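Local coordinates for type 6 secretion amidase effector 2 (Salmonella typhi, PDB 6WIN), which probably cleaves amide bonds in the peptide part of bacterial peptidoglycan, acting as an antibacterial toxin of the type VI secretion system, at residues G83-D89 and S101-K107. Residues are numbered along the deposited sequence.
Sequences GGIWVMD and SKRYIRK
Strands 84-89 and 101-106 form an antiparallel beta hairpin with a long connection, the last two strands in the order of an antiparallel sheet, with 101-106 at one edge of the sheet within this chain. Their axes approach to 4.5 Å, with N-to-C directions at 153°. Ile85-Ile105, Val87-Arg103 and Asp89-Ser101 are hydrogen-bonded pairs; Trp86-Tyr104 and Met88-Lys102 lie between them and Gly84-Arg106 beyond Ile85-Ile105, and these three are non-hydrogen-bonded. Ile85 N to Ile105 O and Ile105 N to Ile85 O are both 2.7 Å; Val87 N to Arg103 O is 3.0 Å and Arg103 N to Val87 O 3.1 Å. The Asp89-Ser101 bonds are weak.

Tyr104 and Trp86 bury more surface here than any other residue. On the face they share with Met88 and Lys102, Trp86 (m) lays its indole beside Tyr104 (t), whose CB sits over the six-membered ring, 3.8 Å from its centroid, in a CH-pi contact. The broad indole thus lies across the neighbouring strand, Trp86 CE3 3.4 Å from Arg103 C. Beyond, Tyr104 OH is hydrogen-bonded to Asp81 and fills the space beside Gly83 and Gly84. A CB on Gly84, at phi/psi 164/-165, would clash with Ile105 O, so only glycine fits.

The other face turns inward: Ile85 CG1 meets Ile105 CB at 3.8 Å, as does Val87 CG2 with Ile105 CD1, branched apolar side chains suited to a core shared with Ile57 and Tyr129. There the long, extended Arg103 (chi1 p) reaches diagonally to Asp89 (p), a buried carboxylate that also takes His73 and Lys97. The hydrogen bond within their salt bridge, Arg103 NE to Asp89 OD2 at 2.7 Å, is nearly linear.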
loop_
_atom_site.group_PDB
_atom_site.type_symbol
_atom_site.label_atom_id
_atom_site.label_comp_id
_atom_site.label_asym_id
_atom_site.label_seq_id
_atom_site.Cartn_x
_atom_site.Cartn_y
_atom_site.Cartn_z
ATOM N N GLY A 83 10.030 11.330 -8.592
ATOM C CA GLY A 83 10.517 11.314 -7.227
ATOM C C GLY A 83 9.753 10.460 -6.227
ATOM O O GLY A 83 10.197 10.315 -5.085
ATOM N N GLY A 84 8.616 9.896 -6.605
ATOM C CA GLY A 84 7.879 9.073 -5.669
ATOM C C GLY A 84 6.454 8.843 -6.134
ATOM O O GLY A 84 6.110 9.092 -7.289
ATOM N N ILE A 85 5.631 8.360 -5.197
ATOM C CA ILE A 85 4.228 8.052 -5.468
ATOM C C ILE A 85 3.333 8.802 -4.488
ATOM O O ILE A 85 3.696 9.048 -3.333
ATOM C CB ILE A 85 3.936 6.536 -5.391
ATOM C CG1 ILE A 85 4.285 5.995 -4.002
ATOM C CG2 ILE A 85 4.699 5.775 -6.452
ATOM C CD1 ILE A 85 3.869 4.539 -3.783
ATOM N N TRP A 86 2.148 9.158 -4.960
ATOM C CA TRP A 86 1.087 9.686 -4.113
ATOM C C TRP A 86 0.106 8.559 -3.797
ATOM O O TRP A 86 -0.356 7.875 -4.712
ATOM C CB TRP A 86 0.369 10.834 -4.819
ATOM C CG TRP A 86 1.095 12.139 -4.754
ATOM C CD1 TRP A 86 1.899 12.683 -5.718
ATOM C CD2 TRP A 86 1.075 13.071 -3.673
ATOM N NE1 TRP A 86 2.376 13.901 -5.300
ATOM C CE2 TRP A 86 1.889 14.162 -4.046
ATOM C CE3 TRP A 86 0.441 13.096 -2.425
ATOM C CZ2 TRP A 86 2.094 15.260 -3.213
ATOM C CZ3 TRP A 86 0.646 14.194 -1.597
ATOM C CH2 TRP A 86 1.464 15.258 -1.997
ATOM N N VAL A 87 -0.185 8.348 -2.507
ATOM C CA VAL A 87 -1.140 7.332 -2.075
ATOM C C VAL A 87 -2.227 7.977 -1.220
ATOM O O VAL A 87 -2.082 9.092 -0.720
ATOM C CB VAL A 87 -0.472 6.178 -1.289
ATOM C CG1 VAL A 87 0.724 5.603 -2.060
ATOM C CG2 VAL A 87 -0.059 6.644 0.108
HETATM N N MSE A 88 -3.328 7.248 -1.058
HETATM C CA MSE A 88 -4.392 7.571 -0.107
HETATM C C MSE A 88 -4.414 6.524 1.014
HETATM O O MSE A 88 -4.541 5.312 0.737
HETATM C CB MSE A 88 -5.738 7.631 -0.846
HETATM C CG MSE A 88 -6.943 8.072 -0.017
HETATM SE SE MSE A 88 -6.883 9.992 0.322
HETATM C CE MSE A 88 -7.321 10.727 -1.527
ATOM N N ASP A 89 -4.257 6.948 2.270
ATOM C CA ASP A 89 -4.126 5.970 3.344
ATOM C C ASP A 89 -4.645 6.523 4.667
ATOM O O ASP A 89 -5.217 7.615 4.742
ATOM C CB ASP A 89 -2.671 5.472 3.468
ATOM C CG ASP A 89 -1.654 6.588 3.746
ATOM O OD1 ASP A 89 -2.038 7.757 3.949
ATOM O OD2 ASP A 89 -0.441 6.268 3.766
ATOM N N SER A 101 -6.241 10.714 4.075
ATOM C CA SER A 101 -5.648 11.809 3.312
ATOM C C SER A 101 -4.497 11.314 2.449
ATOM O O SER A 101 -3.954 10.231 2.670
ATOM C CB SER A 101 -5.146 12.930 4.229
ATOM O OG SER A 101 -4.227 12.438 5.178
ATOM N N LYS A 102 -4.112 12.159 1.488
ATOM C CA LYS A 102 -3.025 11.857 0.562
ATOM C C LYS A 102 -1.671 12.163 1.177
ATOM O O LYS A 102 -1.518 13.122 1.941
ATOM C CB LYS A 102 -3.123 12.681 -0.717
ATOM C CG LYS A 102 -4.487 12.972 -1.241
ATOM C CD LYS A 102 -4.330 13.853 -2.456
ATOM C CE LYS A 102 -5.633 14.037 -3.176
ATOM N NZ LYS A 102 -5.415 14.853 -4.404
ATOM N N ARG A 103 -0.668 11.371 0.787
ATOM C CA ARG A 103 0.704 11.689 1.145
ATOM C C ARG A 103 1.647 11.185 0.057
ATOM O O ARG A 103 1.314 10.293 -0.730
ATOM C CB ARG A 103 1.090 11.112 2.515
ATOM C CG ARG A 103 1.241 9.588 2.554
ATOM C CD ARG A 103 1.756 9.139 3.918
ATOM N NE ARG A 103 1.875 7.686 4.010
ATOM C CZ ARG A 103 3.019 7.028 4.163
ATOM N NH1 ARG A 103 4.166 7.692 4.245
ATOM N NH2 ARG A 103 3.014 5.699 4.243
ATOM N N TYR A 104 2.836 11.786 0.029
ATOM C CA TYR A 104 3.858 11.530 -0.974
ATOM C C TYR A 104 4.876 10.573 -0.381
ATOM O O TYR A 104 5.466 10.867 0.667
ATOM C CB TYR A 104 4.542 12.833 -1.373
ATOM C CG TYR A 104 5.474 12.801 -2.573
ATOM C CD1 TYR A 104 5.014 12.419 -3.817
ATOM C CD2 TYR A 104 6.788 13.246 -2.466
ATOM C CE1 TYR A 104 5.841 12.427 -4.918
ATOM C CE2 TYR A 104 7.630 13.270 -3.569
ATOM C CZ TYR A 104 7.144 12.863 -4.787
ATOM O OH TYR A 104 7.943 12.879 -5.888
ATOM N N ILE A 105 5.068 9.434 -1.043
ATOM C CA ILE A 105 6.047 8.431 -0.651
ATOM C C ILE A 105 7.170 8.481 -1.678
ATOM O O ILE A 105 6.944 8.217 -2.864
ATOM C CB ILE A 105 5.415 7.034 -0.565
ATOM C CG1 ILE A 105 4.187 7.068 0.355
ATOM C CG2 ILE A 105 6.438 5.998 -0.106
ATOM C CD1 ILE A 105 3.618 5.682 0.691
ATOM N N ARG A 106 8.368 8.850 -1.230
ATOM C CA ARG A 106 9.489 9.074 -2.128
ATOM C C ARG A 106 10.240 7.791 -2.466
ATOM O O ARG A 106 10.317 6.852 -1.671
ATOM C CB ARG A 106 10.472 10.064 -1.517
ATOM C CG ARG A 106 9.812 11.269 -0.902
ATOM C CD ARG A 106 10.665 12.475 -1.095
ATOM N NE ARG A 106 12.089 12.220 -0.839
ATOM C CZ ARG A 106 12.592 11.854 0.337
ATOM N NH1 ARG A 106 13.900 11.652 0.461
ATOM N NH2 ARG A 106 11.792 11.700 1.391
ATOM N N LYS A 107 10.802 7.775 -3.669
ATOM C CA LYS A 107 11.903 6.880 -3.975
ATOM C C LYS A 107 13.147 7.413 -3.276
ATOM O O LYS A 107 13.566 8.551 -3.513
ATOM C CB LYS A 107 12.112 6.784 -5.483
ATOM C CG LYS A 107 13.090 5.678 -5.903
ATOM C CD LYS A 107 14.359 6.269 -6.482
ATOM C CE LYS A 107 15.342 5.172 -6.905
ATOM N NZ LYS A 107 15.936 4.467 -5.715
HETATM O O HOH W 1 12.872 10.819 -4.981
#